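Local coordinates for protein glypican-1 (Homo sapiens, PDB 4YWT) that carries heparan sulfate chains at the cell surface and, through them, binds alpha-4(V) collagen and takes part in Schwann cell myelination, at residues R79-A82 and E83-A87; L113-D116 and S117-L121; P243-S246 and R247-K251; I313-V316 and H317-A321. The protein carries 3 engineered substitutions. One frame throughout, in Å; residues are numbered along the deposited sequence.

Contact 1 of 4, residues R79-A82 and E83-A87; sequences RSHA and ELETA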
# COMPACT_ATOMS: atom_id res chain seq x y z
N ARG A 79 -30.16 5.94 8.67
CA ARG A 79 -29.52 4.92 9.48
C ARG A 79 -28.69 3.95 8.63
O ARG A 79 -27.50 3.78 8.87
CB ARG A 79 -30.56 4.14 10.28
CG ARG A 79 -29.95 3.08 11.18
CD ARG A 79 -28.94 3.71 12.13
NE ARG A 79 -29.54 4.77 12.93
CZ ARG A 79 -30.17 4.56 14.08
NH1 ARG A 79 -30.27 3.33 14.56
NH2 ARG A 79 -30.69 5.57 14.75
N SER A 80 -29.34 3.33 7.65
CA SER A 80 -28.66 2.36 6.79
C SER A 80 -27.48 2.98 6.05
O SER A 80 -26.41 2.36 5.93
CB SER A 80 -29.65 1.76 5.79
OG SER A 80 -30.34 2.78 5.08
N HIS A 81 -27.66 4.21 5.58
CA HIS A 81 -26.59 4.94 4.91
C HIS A 81 -25.38 5.13 5.83
O HIS A 81 -24.24 4.78 5.47
CB HIS A 81 -27.10 6.30 4.42
CG HIS A 81 -26.03 7.16 3.81
ND1 HIS A 81 -25.29 8.06 4.54
CD2 HIS A 81 -25.59 7.26 2.53
CE1 HIS A 81 -24.44 8.68 3.75
NE2 HIS A 81 -24.59 8.21 2.52
N ALA A 82 -25.64 5.67 7.02
CA ALA A 82 -24.59 5.88 8.01
C ALA A 82 -23.88 4.57 8.35
O ALA A 82 -22.66 4.54 8.54
CB ALA A 82 -25.17 6.50 9.27
N GLU A 83 -24.65 3.49 8.42
CA GLU A 83 -24.10 2.17 8.73
C GLU A 83 -23.15 1.69 7.64
O GLU A 83 -22.04 1.22 7.93
CB GLU A 83 -25.24 1.17 8.93
CG GLU A 83 -26.00 1.37 10.25
CD GLU A 83 -27.34 0.65 10.28
OE1 GLU A 83 -27.85 0.27 9.20
OE2 GLU A 83 -27.89 0.48 11.39
N LEU A 84 -23.57 1.82 6.38
CA LEU A 84 -22.70 1.48 5.26
C LEU A 84 -21.41 2.31 5.29
O LEU A 84 -20.31 1.78 5.06
CB LEU A 84 -23.42 1.68 3.92
CG LEU A 84 -22.56 1.44 2.68
CD1 LEU A 84 -21.96 0.04 2.69
CD2 LEU A 84 -23.37 1.66 1.41
N GLU A 85 -21.55 3.61 5.57
CA GLU A 85 -20.39 4.48 5.71
C GLU A 85 -19.42 3.96 6.77
O GLU A 85 -18.21 3.87 6.54
CB GLU A 85 -20.82 5.90 6.07
CG GLU A 85 -21.23 6.75 4.87
CD GLU A 85 -21.42 8.21 5.23
OE1 GLU A 85 -21.47 8.52 6.44
OE2 GLU A 85 -21.50 9.05 4.31
N THR A 86 -19.97 3.61 7.94
CA THR A 86 -19.17 3.10 9.05
C THR A 86 -18.42 1.83 8.65
O THR A 86 -17.21 1.72 8.89
CB THR A 86 -20.05 2.80 10.28
OG1 THR A 86 -20.53 4.04 10.83
CG2 THR A 86 -19.26 2.06 11.34
N ALA A 87 -19.12 0.89 8.04
CA ALA A 87 -18.49 -0.35 7.58
C ALA A 87 -17.33 -0.06 6.63
O ALA A 87 -16.19 -0.52 6.83
CB ALA A 87 -19.52 -1.25 6.91
O HOH W 1 -21.90 9.97 1.91
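Glu83 lies back along the helix over the carbonyl end of Arg79, one turn earlier. Its CB sits against Ser80 O, and CG comes to 3.2 Å from Arg79 O. The extended chain brings the carboxylate in beside the preceding turn. Glu83 OE1 ends 3.3 Å from CA of Ser80, while OE2 lies 3.3 Å from CG of Arg79, makes a weak hydrogen bond with Tyr254 OH and has a long, weak ion pair with Lys41. Opposite charges are near but not in contact: Arg79 NE stays 4.8 Å from Glu83 OE2, and the carboxylate and guanidinium planes are 70° apart. Arg79 instead bends at its second and third torsions and sends NH2 to the carbonyl of Lys41, leaving its methylene part to the glutamate. The turn belongs to the long helix 70-129, a main rod of the elongated, mainly helical glypican core, and regular i to i+4 backbone bonds run through it. On another side His81 and Glu85 are one turn apart. The histidine, with CG opposite the backbone N (chi1 175°), places CE1 3.0 Å from Glu85 OE2, the ring and carboxylate planes being inclined by 54°. A water at the ring edge joins the pair: it gives a 2.6 Å bond to Glu85 OE2 and takes a weak one from His81 NE2. Leu84 points its apolar branches away from this polar row toward Val249, Leu241 and Met404. Thr86, on the exposed side, adds its OG1 to its own N-H on Ala82 O, the two donors arriving from opposite faces of the carbonyl plane.

Contact 2 of 4, residues L113-D116 and S117-L121; sequences LLND and SERTL. With NAG (2-acetamido-2-deoxy-beta-D-glucopyranose), chain E.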
# COMPACT_ATOMS: atom_id res chain seq x y z
N LEU A 113 19.69 -0.46 8.89
CA LEU A 113 20.73 -1.25 8.24
C LEU A 113 21.89 -0.35 7.87
O LEU A 113 23.05 -0.65 8.17
CB LEU A 113 20.19 -1.97 7.01
CG LEU A 113 19.39 -3.25 7.26
CD1 LEU A 113 18.82 -3.79 5.96
CD2 LEU A 113 20.26 -4.31 7.94
N LEU A 114 21.57 0.78 7.24
CA LEU A 114 22.62 1.73 6.86
C LEU A 114 23.38 2.25 8.08
O LEU A 114 24.62 2.20 8.14
CB LEU A 114 22.01 2.90 6.07
CG LEU A 114 23.01 3.80 5.34
CD1 LEU A 114 23.89 2.98 4.42
CD2 LEU A 114 22.28 4.88 4.55
N ASN A 115 22.63 2.74 9.07
CA ASN A 115 23.21 3.29 10.29
C ASN A 115 24.10 2.29 11.04
O ASN A 115 25.17 2.64 11.54
CB ASN A 115 22.09 3.78 11.22
CG ASN A 115 21.44 5.06 10.73
OD1 ASN A 115 21.66 5.49 9.60
ND2 ASN A 115 20.64 5.68 11.59
N ASP A 116 23.64 1.04 11.08
CA ASP A 116 24.35 -0.04 11.76
C ASP A 116 25.62 -0.39 11.00
O ASP A 116 26.64 -0.73 11.60
CB ASP A 116 23.45 -1.27 11.90
CG ASP A 116 23.82 -2.13 13.10
OD1 ASP A 116 23.36 -1.81 14.21
OD2 ASP A 116 24.56 -3.12 12.92
N SER A 117 25.54 -0.33 9.68
CA SER A 117 26.72 -0.51 8.85
C SER A 117 27.76 0.55 9.21
O SER A 117 28.94 0.25 9.43
CB SER A 117 26.37 -0.45 7.37
OG SER A 117 27.43 -0.96 6.57
N GLU A 118 27.30 1.80 9.30
CA GLU A 118 28.20 2.90 9.63
C GLU A 118 28.83 2.74 11.02
O GLU A 118 30.03 2.96 11.19
CB GLU A 118 27.46 4.24 9.55
CG GLU A 118 28.40 5.45 9.54
CD GLU A 118 27.65 6.77 9.48
OE1 GLU A 118 26.40 6.75 9.47
OE2 GLU A 118 28.32 7.83 9.44
N ARG A 119 28.02 2.35 12.00
CA ARG A 119 28.52 2.16 13.37
C ARG A 119 29.52 1.02 13.44
O ARG A 119 30.54 1.11 14.13
CB ARG A 119 27.36 1.90 14.33
CG ARG A 119 26.62 3.15 14.77
CD ARG A 119 25.60 2.85 15.86
NE ARG A 119 24.29 3.40 15.54
CZ ARG A 119 23.28 2.68 15.06
NH1 ARG A 119 23.42 1.38 14.85
NH2 ARG A 119 22.11 3.26 14.80
N THR A 120 29.23 -0.06 12.72
CA THR A 120 30.13 -1.21 12.64
C THR A 120 31.46 -0.79 12.04
O THR A 120 32.53 -1.18 12.53
CB THR A 120 29.52 -2.35 11.81
OG1 THR A 120 28.22 -2.68 12.32
CG2 THR A 120 30.41 -3.59 11.86
N LEU A 121 31.40 0.01 10.98
CA LEU A 121 32.61 0.54 10.37
C LEU A 121 33.41 1.37 11.37
O LEU A 121 34.60 1.12 11.58
CB LEU A 121 32.26 1.39 9.14
CG LEU A 121 33.43 2.07 8.41
CD1 LEU A 121 33.21 2.01 6.91
CD2 LEU A 121 33.59 3.52 8.87
C1 NAG E . 19.97 6.92 11.27
C2 NAG E . 18.70 7.09 12.13
C3 NAG E . 18.11 8.49 11.95
C4 NAG E . 19.17 9.56 12.18
C5 NAG E . 20.35 9.30 11.26
C6 NAG E . 21.48 10.28 11.45
C7 NAG E . 17.39 5.06 12.60
C8 NAG E . 18.12 5.00 13.91
N2 NAG E . 17.71 6.08 11.79
O3 NAG E . 17.04 8.66 12.88
O4 NAG E . 18.63 10.85 11.91
O5 NAG E . 20.88 8.00 11.53
O6 NAG E . 21.66 10.60 12.82
O7 NAG E . 16.54 4.23 12.28
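This is a one-turn contact within a helix, in which Arg119 folds back over Asn115 and Asp116 at the N-glycosylated turn of helix 70-129. Asn115, Asp116 and Ser117 form the Asn-X-Ser sequon, and the glycan is attached through a 1.4 Å covalent bond between Asn115 ND2 and C1 of the N-acetylglucosamine. The asparagine and Arg119 share one side, whereas the small Ser117, whose hydroxyl is hydrogen-bonded to Tyr144 and probably to His317, suits the closely covered inner side. Glu118 likewise turns inward and forms a salt bridge with Arg148 of helix 137-152. Arg119 leaves its backbone with CG beside the N atom, opposite the carbonyl carbon (chi1 -80°), and a bend at the third torsion lays the guanidinium above the Asn115 carbonyl. Asn115 O lies 3.9 Å from the guanidinium plane of Arg119, offset toward its rim, while it accepts the usual helix bond from Arg119 N. Arg119 NH2 then reaches Asn115 CB at 3.6 Å, close to the base of the sugar-bearing side chain. The other terminal nitrogen makes a long salt bridge, Arg119 NH1 to Asp116 OD1 at 3.3 Å. Here the acid lies at the guanidinium edge and in its plane, but its own carboxylate is turned 79° away, so a single oxygen is used. Beyond it, Asp116 O accepts twice from Thr120, which is a frequent use of threonine in helices: Thr120 N is 2.9 Å from Asp116 O on one side of the carbonyl plane, Thr120 OG1 2.6 Å from it on the other.

Contact 3 of 4, residues P243-S246 and R247-K251; sequences PECS and RAVMK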
# COMPACT_ATOMS: atom_id res chain seq x y z
N PRO A 243 -26.72 9.62 -3.64
CA PRO A 243 -28.15 9.53 -3.29
C PRO A 243 -28.77 8.23 -3.79
O PRO A 243 -29.55 7.59 -3.09
CB PRO A 243 -28.76 10.74 -4.01
CG PRO A 243 -27.61 11.66 -4.27
CD PRO A 243 -26.44 10.76 -4.52
N GLU A 244 -28.40 7.85 -5.02
CA GLU A 244 -28.84 6.59 -5.61
C GLU A 244 -28.45 5.42 -4.73
O GLU A 244 -29.25 4.53 -4.44
CB GLU A 244 -28.24 6.43 -7.01
CG GLU A 244 -28.71 7.48 -8.00
CD GLU A 244 -30.21 7.47 -8.20
OE1 GLU A 244 -30.79 6.37 -8.26
OE2 GLU A 244 -30.81 8.57 -8.28
N CYS A 245 -27.19 5.43 -4.30
CA CYS A 245 -26.67 4.41 -3.41
C CYS A 245 -27.43 4.40 -2.09
O CYS A 245 -27.74 3.35 -1.56
CB CYS A 245 -25.17 4.63 -3.15
SG CYS A 245 -24.40 3.33 -2.15
N SER A 246 -27.74 5.59 -1.58
CA SER A 246 -28.48 5.72 -0.33
C SER A 246 -29.85 5.06 -0.42
O SER A 246 -30.24 4.27 0.44
CB SER A 246 -28.62 7.19 0.06
OG SER A 246 -29.08 7.33 1.39
N ARG A 247 -30.59 5.39 -1.49
CA ARG A 247 -31.91 4.81 -1.70
C ARG A 247 -31.84 3.30 -1.90
O ARG A 247 -32.67 2.56 -1.37
CB ARG A 247 -32.59 5.46 -2.91
CG ARG A 247 -32.97 6.91 -2.73
CD ARG A 247 -33.73 7.45 -3.94
NE ARG A 247 -33.04 7.16 -5.20
CZ ARG A 247 -33.42 6.22 -6.06
NH1 ARG A 247 -34.47 5.46 -5.79
NH2 ARG A 247 -32.73 6.03 -7.18
N ALA A 248 -30.85 2.85 -2.67
CA ALA A 248 -30.70 1.43 -2.95
C ALA A 248 -30.35 0.65 -1.68
O ALA A 248 -30.76 -0.51 -1.52
CB ALA A 248 -29.63 1.21 -4.00
N VAL A 249 -29.61 1.28 -0.78
CA VAL A 249 -29.22 0.66 0.48
C VAL A 249 -30.41 0.63 1.43
O VAL A 249 -30.62 -0.36 2.13
CB VAL A 249 -28.04 1.40 1.14
CG1 VAL A 249 -27.88 1.00 2.59
CG2 VAL A 249 -26.76 1.12 0.37
N MET A 250 -31.19 1.70 1.44
CA MET A 250 -32.43 1.72 2.22
C MET A 250 -33.35 0.60 1.76
O MET A 250 -33.94 -0.11 2.57
CB MET A 250 -33.14 3.07 2.10
CG MET A 250 -34.56 3.06 2.63
SD MET A 250 -34.66 2.45 4.33
CE MET A 250 -36.42 2.21 4.51
N LYS A 251 -33.47 0.44 0.44
CA LYS A 251 -34.28 -0.63 -0.13
C LYS A 251 -33.72 -1.99 0.25
O LYS A 251 -34.47 -2.93 0.52
CB LYS A 251 -34.35 -0.49 -1.65
CG LYS A 251 -35.26 -1.49 -2.34
CD LYS A 251 -35.78 -0.95 -3.66
CE LYS A 251 -36.78 -1.91 -4.29
NZ LYS A 251 -36.14 -3.15 -4.79
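Pro243 begins a helix whose first turns carry regular i to i+4 bonds: Arg247 N binds Pro243 O and Ala248 N binds Glu244 O. Proline suits the opening turn, where a residue needs no N-H to give. At Val249 the pattern slackens a little, since its N-H bonds to Cys245 O at an angle of 145° and makes a weak second bond of 3.3 Å to Ser246 O. The side chain is tight at the same place. Val249 CG2 stands beside its backbone N, which presses it to 3.1 Å from Cys245 O and leaves it 4.1 Å from Cys245 SG. Both residues are buried, and the sulfur continues into a disulfide with Cys278, tying helix 243-253 to helix 268-278 in the cysteine-rich lobe of the glypican core. Ala248, with only a methyl group, lets the chain come near Val274 of that same helix. Ser246 and Met250 lie on the side turned to helix 70-129, against His81 and Ala77 respectively. On the outer surface, Glu244 and Arg247 run alongside each other, pointing the same way. Their opposite charges probably form a salt bridge through Glu244 OE1 and Arg247 NH2, though these two atoms are too close together in the model for their positions to be trusted. As modelled, and with that doubt, Glu244 CD lies at the guanidinium edge, in its plane, and the carboxylate is turned 67° from it.

Contact 4 of 4, residues I313-V316 and H317-A321; sequences IGSV and HTWLA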
# COMPACT_ATOMS: atom_id res chain seq x y z
N ILE A 313 22.74 -2.89 1.46
CA ILE A 313 22.15 -1.81 2.24
C ILE A 313 22.65 -1.81 3.68
O ILE A 313 22.77 -0.76 4.31
CB ILE A 313 20.60 -1.89 2.22
CG1 ILE A 313 20.09 -1.79 0.78
CG2 ILE A 313 19.98 -0.79 3.07
CD1 ILE A 313 18.63 -2.16 0.62
N GLY A 314 22.97 -2.99 4.19
CA GLY A 314 23.50 -3.11 5.53
C GLY A 314 24.92 -3.66 5.59
O GLY A 314 25.39 -4.04 6.66
N SER A 315 25.60 -3.70 4.45
CA SER A 315 26.93 -4.30 4.40
C SER A 315 27.93 -3.55 3.52
O SER A 315 28.88 -4.15 3.01
CB SER A 315 26.83 -5.76 3.93
OG SER A 315 26.51 -5.82 2.55
N VAL A 316 27.72 -2.25 3.35
CA VAL A 316 28.64 -1.40 2.59
C VAL A 316 30.07 -1.45 3.15
O VAL A 316 31.06 -1.52 2.40
CB VAL A 316 28.15 0.07 2.59
CG1 VAL A 316 29.21 0.99 2.00
CG2 VAL A 316 26.84 0.20 1.83
N HIS A 317 30.15 -1.44 4.48
CA HIS A 317 31.43 -1.43 5.18
C HIS A 317 32.30 -2.63 4.83
O HIS A 317 33.53 -2.54 4.86
CB HIS A 317 31.20 -1.37 6.69
CG HIS A 317 30.41 -2.52 7.23
ND1 HIS A 317 29.03 -2.56 7.19
CD2 HIS A 317 30.81 -3.67 7.83
CE1 HIS A 317 28.61 -3.69 7.74
NE2 HIS A 317 29.67 -4.38 8.13
N THR A 318 31.67 -3.75 4.51
CA THR A 318 32.40 -4.96 4.14
C THR A 318 33.15 -4.75 2.83
O THR A 318 34.32 -5.11 2.70
CB THR A 318 31.47 -6.18 4.02
OG1 THR A 318 30.62 -6.02 2.87
CG2 THR A 318 30.61 -6.32 5.26
N TRP A 319 32.46 -4.16 1.85
CA TRP A 319 33.07 -3.87 0.56
C TRP A 319 34.12 -2.79 0.68
O TRP A 319 35.17 -2.86 0.03
CB TRP A 319 32.00 -3.46 -0.46
CG TRP A 319 31.05 -4.56 -0.79
CD1 TRP A 319 29.74 -4.65 -0.41
CD2 TRP A 319 31.33 -5.75 -1.54
NE1 TRP A 319 29.19 -5.81 -0.90
CE2 TRP A 319 30.14 -6.50 -1.59
CE3 TRP A 319 32.47 -6.24 -2.19
CZ2 TRP A 319 30.06 -7.72 -2.26
CZ3 TRP A 319 32.39 -7.45 -2.85
CH2 TRP A 319 31.20 -8.18 -2.88
N LEU A 320 33.86 -1.78 1.51
CA LEU A 320 34.87 -0.76 1.78
C LEU A 320 36.15 -1.39 2.34
O LEU A 320 37.26 -1.13 1.86
CB LEU A 320 34.33 0.30 2.74
CG LEU A 320 33.17 1.16 2.23
CD1 LEU A 320 32.78 2.20 3.28
CD2 LEU A 320 33.53 1.83 0.91
N ALA A 321 35.98 -2.23 3.35
CA ALA A 321 37.09 -2.93 3.99
C ALA A 321 37.85 -3.81 3.00
O ALA A 321 39.08 -3.88 3.04
CB ALA A 321 36.58 -3.77 5.16
O HOH W 2 26.85 -6.85 0.12
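The chain turns from a loop at Gly314 and Ser315 into helix 316-328, and Leu320 N gives the first full-turn bond across the segments, to Val316 O at 2.9 Å. Ser315 holds the N-cap position of this helix, yet its hydroxyl makes no capping bond: it turns back to Ser311 O in the preceding loop. Its carbonyl does the gripping instead. Thr318 OG1 meets Ser315 O in the carbonyl plane at 2.6 Å, while Thr318 N comes from well above that plane at 3.2 Å. Threonine can reach this oxygen because its OG1 lies between the backbone N and the carbonyl carbon (chi1 69°), facing back toward the start of the helix. His317 also bends backward. Its CE1 approaches Gly314 O at 3.4 Å, near the ring plane, and the methyl CG2 of the next residue, Thr318, covers part of one ring face. His317 ND1 is probably hydrogen-bonded to Ser117 OG of helix 70-129, which helps fix the ring's rotation. On the inner side Val316 and Leu320 are buried one turn apart; Val316 CG1 and Leu320 CG are 4.0 Å apart, and the apolar branches continue onto Leu147 and Phe140 of helix 137-152. Such branched hydrocarbons suit a place where several helices of the core converge. Trp319 extends the other way, packing on Arg211 and Glu207 of helix 204-236. The indole N-H of the buried Trp319 is satisfied by a water that accepts from NE1 at 2.8 Å and donates to Ser315 OG at 2.7 Å.

How the contacts relate
The four contacts form two pairs on opposite sides of the chain's centre. Contacts 1 and 3 touch near the cysteine-rich lobe, where Leu84 CD2 meets Val249 CG2 at 3.6 Å. Contacts 2 and 4 are joined by the probable Ser117 to His317 hydrogen bond and by Leu121 CD1, 3.7 Å from Leu320 CD1. Helix 70-129 links the pairs, carrying contacts 1 and 2 with centres about 50 Å apart. All four are partly buried. Contacts 1 to 3 keep charged or polar pairs on outer faces of their helices and small or apolar residues inside; in contact 4 a hydroxyl, Thr318 OG1, binds a carbonyl at the helix start, beside a bridging water. Sugar marks contact 2, a disulfide contact 3.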